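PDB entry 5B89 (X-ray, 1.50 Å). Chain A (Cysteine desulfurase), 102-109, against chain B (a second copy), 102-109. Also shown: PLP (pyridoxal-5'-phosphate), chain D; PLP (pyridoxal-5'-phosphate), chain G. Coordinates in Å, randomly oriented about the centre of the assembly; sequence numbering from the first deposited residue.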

ATOM      1  N   PHE A 102      -7.656   3.824  -4.378  1.00 11.71           N
ATOM      2  CA  PHE A 102      -6.984   3.271  -3.186  1.00 11.55           C
ATOM      3  C   PHE A 102      -5.494   3.389  -3.329  1.00 11.27           C
ATOM      4  O   PHE A 102      -4.869   3.096  -4.390  1.00 13.85           O
ATOM      5  N   THR A 103      -4.904   3.831  -2.213  1.00 10.87           N
ATOM      6  CA  THR A 103      -3.464   4.025  -2.059  1.00 11.98           C
ATOM      7  C   THR A 103      -3.054   3.361  -0.725  1.00 11.13           C
ATOM      8  O   THR A 103      -3.844   2.771  -0.092  1.00 11.65           O
ATOM      9  N   LYS A 104      -1.787   3.473  -0.334  1.00 10.65           N
ATOM     10  CA  LYS A 104      -1.365   2.876   0.949  1.00 11.90           C
ATOM     11  C   LYS A 104      -1.643   3.738   2.191  1.00 10.63           C
ATOM     12  O   LYS A 104      -1.786   3.264   3.230  1.00 11.32           O
ATOM     13  N   ASN A 105      -1.693   5.040   1.975  1.00 10.17           N
ATOM     14  CA  ASN A 105      -1.905   6.005   3.023  1.00 10.72           C
ATOM     15  C   ASN A 105      -2.077   7.420   2.468  1.00 10.31           C
ATOM     16  O   ASN A 105      -1.975   7.586   1.306  1.00 10.82           O
ATOM     17  N   THR A 106      -2.372   8.397   3.347  1.00 11.40           N
ATOM     18  CA  THR A 106      -2.510   9.771   2.952  1.00 10.52           C
ATOM     19  C   THR A 106      -1.300  10.323   2.306  1.00 10.99           C
ATOM     20  O   THR A 106      -1.344  11.019   1.321  1.00 11.39           O
ATOM     21  N   SER A 107      -0.111   9.929   2.838  1.00 10.46           N
ATOM     22  CA  SER A 107       1.100  10.439   2.246  1.00 11.55           C
ATOM     23  C   SER A 107       1.342  10.047   0.821  1.00 10.51           C
ATOM     24  O   SER A 107       1.689  10.870  -0.049  1.00 11.18           O
ATOM     25  N   GLU A 108       1.040   8.783   0.492  1.00 11.35           N
ATOM     26  CA  GLU A 108       1.070   8.362  -0.886  1.00 10.92           C
ATOM     27  C   GLU A 108       0.088   9.211  -1.751  1.00 11.54           C
ATOM     28  O   GLU A 108       0.413   9.673  -2.824  1.00 11.44           O
ATOM     29  N   SER A 109      -1.135   9.283  -1.272  1.00 10.84           N
ATOM     30  CA  SER A 109      -2.134  10.055  -1.969  1.00 11.38           C
ATOM     31  C   SER A 109      -1.667  11.473  -2.270  1.00 12.25           C
ATOM     32  O   SER A 109      -1.802  11.922  -3.466  1.00 11.94           O
TER
ATOM     33  N   PHE B 102       9.296  -1.350   2.018  1.00  9.81           N
ATOM     34  CA  PHE B 102       7.960  -1.845   1.830  1.00  9.92           C
ATOM     35  C   PHE B 102       7.151  -0.910   0.967  1.00 10.00           C
ATOM     36  O   PHE B 102       7.131   0.310   1.109  1.00 10.98           O
ATOM     37  N   THR B 103       6.416  -1.538   0.064  1.00  8.99           N
ATOM     38  CA  THR B 103       5.521  -0.916  -0.893  1.00  9.61           C
ATOM     39  C   THR B 103       4.161  -1.613  -0.837  1.00  8.98           C
ATOM     40  O   THR B 103       3.945  -2.408  -0.002  1.00  9.28           O
ATOM     41  N   LYS B 104       3.271  -1.290  -1.765  1.00 11.17           N
ATOM     42  CA  LYS B 104       1.966  -1.960  -1.749  1.00 11.78           C
ATOM     43  C   LYS B 104       1.911  -3.247  -2.550  1.00 11.47           C
ATOM     44  O   LYS B 104       1.118  -4.072  -2.312  1.00 12.23           O
ATOM     45  N   ASN B 105       2.803  -3.357  -3.506  1.00 10.11           N
ATOM     46  CA  ASN B 105       2.867  -4.502  -4.407  1.00  9.72           C
ATOM     47  C   ASN B 105       4.076  -4.382  -5.343  1.00  9.93           C
ATOM     48  O   ASN B 105       4.752  -3.423  -5.318  1.00  9.81           O
ATOM     49  N   THR B 106       4.268  -5.398  -6.155  1.00  9.45           N
ATOM     50  CA  THR B 106       5.408  -5.394  -7.123  1.00  9.65           C
ATOM     51  C   THR B 106       5.301  -4.252  -8.052  1.00 10.65           C
ATOM     52  O   THR B 106       6.274  -3.607  -8.419  1.00 10.03           O
ATOM     53  N   SER B 107       4.068  -3.965  -8.503  1.00 10.16           N
ATOM     54  CA  SER B 107       3.829  -2.909  -9.495  1.00 10.13           C
ATOM     55  C   SER B 107       4.308  -1.543  -8.922  1.00 10.89           C
ATOM     56  O   SER B 107       5.059  -0.801  -9.672  1.00 11.28           O
ATOM     57  N   GLU B 108       3.961  -1.209  -7.689  1.00 10.86           N
ATOM     58  CA  GLU B 108       4.463   0.009  -7.038  1.00 10.35           C
ATOM     59  C   GLU B 108       6.009  -0.047  -7.030  1.00 10.92           C
ATOM     60  O   GLU B 108       6.669   0.921  -7.440  1.00 10.28           O
ATOM     61  N   SER B 109       6.590  -1.175  -6.570  1.00  9.44           N
ATOM     62  CA  SER B 109       8.038  -1.264  -6.517  1.00 10.04           C
ATOM     63  C   SER B 109       8.729  -0.986  -7.849  1.00 10.26           C
ATOM     64  O   SER B 109       9.687  -0.157  -7.894  1.00 10.25           O
TER

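The rule of this contact is a buried, closed circuit of charge built from two residue types. Across the pair of identical stretches the backbones come closest at Lys A104 and Lys B104, and only the lysines and glutamates of each copy point their CA-to-CB bonds toward the partner.

The salt bridges come first. Lys A104 NZ donates to Glu B108 OE2 at 2.8 Å, and Lys B104 NZ returns the bond to Glu A108 OE2 at 3.0 Å. Each ammonium also holds the glutamate of its own chain: Lys A104 NZ to Glu A108 OE1 and Lys B104 NZ to Glu B108 OE1 are both 2.9 Å. Each carboxylate is therefore bound by both lysines, which offsets the approach of Glu A108 OE1 to Glu B108 OE1 at 4.0 Å. To reach this position each lysine curls, with chi3 and chi4 both p and chi1 near 97° in chain A and 90° in chain B, while each glutamate extends with chi1 and chi2 both t.

Apolar contact is slight: Lys A104 CE lies 4.3 Å from Thr B103 CA, and Lys B104 CE lies 4.3 Å from Thr A103 CA.

Two hydrogen bonds within each chain hold the glutamate in place. Lys A104 N donates to Glu A108 OE1 at 2.8 Å, as Lys B104 N does to Glu B108 OE1. Asn A105, chi1 p, caps its helix by accepting from Glu A108 N at OD1, 2.8 Å; Asn B105 OD1 does the same for Glu B108 N at 2.7 Å. Away from the charges, Thr A103 OG1 and Ser A109 OG share a hydrogen bond of 2.8 Å, and Thr B103 OG1 and Ser B109 OG share one of 2.9 Å.

The helix starts also serve the cofactors, out of reach of the partner stretch. Ser A107 OG donates to PLP (chain D) O2P and Ser B107 OG to PLP (chain G) O3P, both at 2.7 Å, and each serine's backbone N binds the same oxygen.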

ATOM      1  CB  PHE A 102      -7.441   1.863  -2.923  1.00 11.85           C
ATOM      2  CG  PHE A 102      -8.882   1.792  -2.471  1.00 11.33           C
ATOM      3  CD1 PHE A 102      -9.253   2.342  -1.276  1.00 11.75           C
ATOM      4  CD2 PHE A 102      -9.819   1.025  -3.153  1.00 13.78           C
ATOM      5  CE1 PHE A 102     -10.561   2.288  -0.825  1.00 13.37           C
ATOM      6  CE2 PHE A 102     -11.089   0.929  -2.606  1.00 12.85           C
ATOM      7  CZ  PHE A 102     -11.487   1.531  -1.492  1.00 13.87           C
ATOM      8  CB  THR A 103      -3.109   5.523  -1.980  1.00 11.86           C
ATOM      9  OG1 THR A 103      -3.682   6.078  -0.821  1.00 12.57           O
ATOM     10  CG2 THR A 103      -3.672   6.259  -3.117  1.00 13.50           C
ATOM     11  CB  LYS A 104       0.102   2.383   0.885  1.00 16.37           C
ATOM     12  CG  LYS A 104       1.096   3.333   1.435  1.00 20.43           C
ATOM     13  CD  LYS A 104       2.510   2.755   1.605  1.00 19.57           C
ATOM     14  CE  LYS A 104       3.100   2.445   0.249  1.00 17.92           C
ATOM     15  NZ  LYS A 104       3.159   3.568  -0.755  1.00 19.38           N
ATOM     16  CB  ASN A 105      -0.748   5.919   4.018  1.00 10.56           C
ATOM     17  CG  ASN A 105       0.608   6.182   3.393  1.00 11.24           C
ATOM     18  OD1 ASN A 105       0.728   6.859   2.466  1.00 12.01           O
ATOM     19  ND2 ASN A 105       1.613   5.596   3.946  1.00 12.43           N
ATOM     20  CB  THR A 106      -2.819  10.654   4.112  1.00 12.72           C
ATOM     21  OG1 THR A 106      -4.152  10.307   4.649  1.00 14.65           O
ATOM     22  CG2 THR A 106      -2.851  12.068   3.814  1.00 13.23           C
ATOM     23  CB  SER A 107       2.293   9.962   3.065  1.00 11.66           C
ATOM     24  OG  SER A 107       2.167  10.296   4.448  1.00 13.91           O
ATOM     25  CB  GLU A 108       0.779   6.861  -1.058  1.00 12.26           C
ATOM     26  CG  GLU A 108       0.800   6.396  -2.504  1.00 13.70           C
ATOM     27  CD  GLU A 108       0.378   4.933  -2.733  1.00 15.17           C
ATOM     28  OE1 GLU A 108       0.535   4.100  -1.859  1.00 16.93           O
ATOM     29  OE2 GLU A 108      -0.013   4.585  -3.877  1.00 19.74           O
ATOM     30  CB  SER A 109      -3.397  10.163  -1.144  1.00 11.22           C
ATOM     31  OG  SER A 109      -4.034   8.889  -0.952  1.00 11.01           O
TER
ATOM     32  CB  PHE B 102       7.275  -2.078   3.178  1.00  9.99           C
ATOM     33  CG  PHE B 102       7.857  -3.209   3.970  1.00  9.42           C
ATOM     34  CD1 PHE B 102       7.758  -4.493   3.463  1.00 10.81           C
ATOM     35  CD2 PHE B 102       8.459  -3.045   5.217  1.00 10.45           C
ATOM     36  CE1 PHE B 102       8.280  -5.572   4.153  1.00 11.29           C
ATOM     37  CE2 PHE B 102       8.938  -4.143   5.913  1.00 11.89           C
ATOM     38  CZ  PHE B 102       8.814  -5.399   5.436  1.00 11.68           C
ATOM     39  CB  THR B 103       6.068  -1.066  -2.332  1.00 11.78           C
ATOM     40  OG1 THR B 103       6.093  -2.437  -2.670  1.00 11.48           O
ATOM     41  CG2 THR B 103       7.471  -0.527  -2.402  1.00 13.94           C
ATOM     42  CB  LYS B 104       0.798  -1.028  -2.146  1.00 15.53           C
ATOM     43  CG  LYS B 104       0.470  -0.988  -3.587  1.00 19.93           C
ATOM     44  CD  LYS B 104      -0.875  -0.308  -3.836  1.00 18.78           C
ATOM     45  CE  LYS B 104      -0.665   1.163  -3.602  1.00 19.07           C
ATOM     46  NZ  LYS B 104       0.443   1.712  -4.467  1.00 18.25           N
ATOM     47  CB  ASN B 105       1.565  -4.646  -5.240  1.00 10.25           C
ATOM     48  CG  ASN B 105       1.210  -3.394  -6.032  1.00 10.75           C
ATOM     49  OD1 ASN B 105       2.020  -2.665  -6.446  1.00 12.15           O
ATOM     50  ND2 ASN B 105      -0.066  -3.181  -6.180  1.00 11.44           N
ATOM     51  CB  THR B 106       5.473  -6.698  -7.903  1.00 10.80           C
ATOM     52  OG1 THR B 106       5.773  -7.799  -7.040  1.00 13.04           O
ATOM     53  CG2 THR B 106       6.453  -6.674  -8.994  1.00 12.25           C
ATOM     54  CB  SER B 107       2.385  -2.808  -9.853  1.00 10.42           C
ATOM     55  OG  SER B 107       1.957  -4.062 -10.430  1.00 14.08           O
ATOM     56  CB  GLU B 108       3.910   0.244  -5.653  1.00 11.33           C
ATOM     57  CG  GLU B 108       4.444   1.508  -5.004  1.00 11.99           C
ATOM     58  CD  GLU B 108       4.036   1.652  -3.520  1.00 14.14           C
ATOM     59  OE1 GLU B 108       2.970   1.174  -3.142  1.00 15.66           O
ATOM     60  OE2 GLU B 108       4.696   2.435  -2.811  1.00 18.53           O
ATOM     61  CB  SER B 109       8.435  -2.650  -6.093  1.00 11.04           C
ATOM     62  OG  SER B 109       8.002  -2.958  -4.777  1.00 10.39           O
TER
HETATM   63  N1  PLP D 401      -1.625  14.637   7.291  1.00 24.68           N
HETATM   64  C2  PLP D 401      -2.156  14.706   8.496  1.00 26.06           C
HETATM   65  C2A PLP D 401      -2.933  15.970   8.867  1.00 25.98           C
HETATM   66  C3  PLP D 401      -2.006  13.603   9.453  1.00 30.63           C
HETATM   67  O3  PLP D 401      -2.544  13.609  10.684  1.00 32.10           O
HETATM   68  C4  PLP D 401      -1.310  12.411   8.935  1.00 25.63           C
HETATM   69  C4A PLP D 401      -1.088  11.168   9.784  1.00 36.30           C
HETATM   70  C5  PLP D 401      -0.820  12.484   7.565  1.00 24.25           C
HETATM   71  C6  PLP D 401      -1.003  13.560   6.764  1.00 24.24           C
HETATM   72  C5A PLP D 401      -0.113  11.260   7.029  1.00 24.15           C
HETATM   73  O4P PLP D 401      -0.994  10.068   7.261  1.00 18.03           O
HETATM   74  P   PLP D 401      -0.314   8.675   6.877  1.00 12.98           P
HETATM   75  O1P PLP D 401       0.805   8.520   7.907  1.00 17.33           O
HETATM   76  O2P PLP D 401       0.270   8.821   5.582  1.00 12.05           O
HETATM   77  O3P PLP D 401      -1.340   7.678   7.087  1.00 16.45           O
HETATM   78  N1  PLP G 400       5.083  -9.235 -12.437  1.00 20.50           N
HETATM   79  C2  PLP G 400       4.808 -10.566 -12.519  1.00 24.78           C
HETATM   80  C2A PLP G 400       5.749 -11.516 -13.227  1.00 28.80           C
HETATM   81  C3  PLP G 400       3.593 -10.994 -11.953  1.00 26.38           C
HETATM   82  O3  PLP G 400       3.272 -12.311 -12.002  1.00 33.10           O
HETATM   83  C4  PLP G 400       2.761 -10.074 -11.264  1.00 27.53           C
HETATM   84  C4A PLP G 400       1.384 -10.608 -10.704  1.00 34.01           C
HETATM   85  C5  PLP G 400       3.185  -8.724 -11.167  1.00 21.39           C
HETATM   86  C6  PLP G 400       4.345  -8.296 -11.775  1.00 23.74           C
HETATM   87  C5A PLP G 400       2.268  -7.725 -10.467  1.00 24.25           C
HETATM   88  O4P PLP G 400       2.208  -8.054  -9.046  1.00 15.48           O
HETATM   89  P   PLP G 400       1.228  -7.141  -8.267  1.00 12.13           P
HETATM   90  O1P PLP G 400       1.256  -7.693  -6.924  1.00 15.64           O
HETATM   91  O2P PLP G 400      -0.130  -7.327  -8.948  1.00 17.09           O
HETATM   92  O3P PLP G 400       1.678  -5.762  -8.400  1.00 11.67           O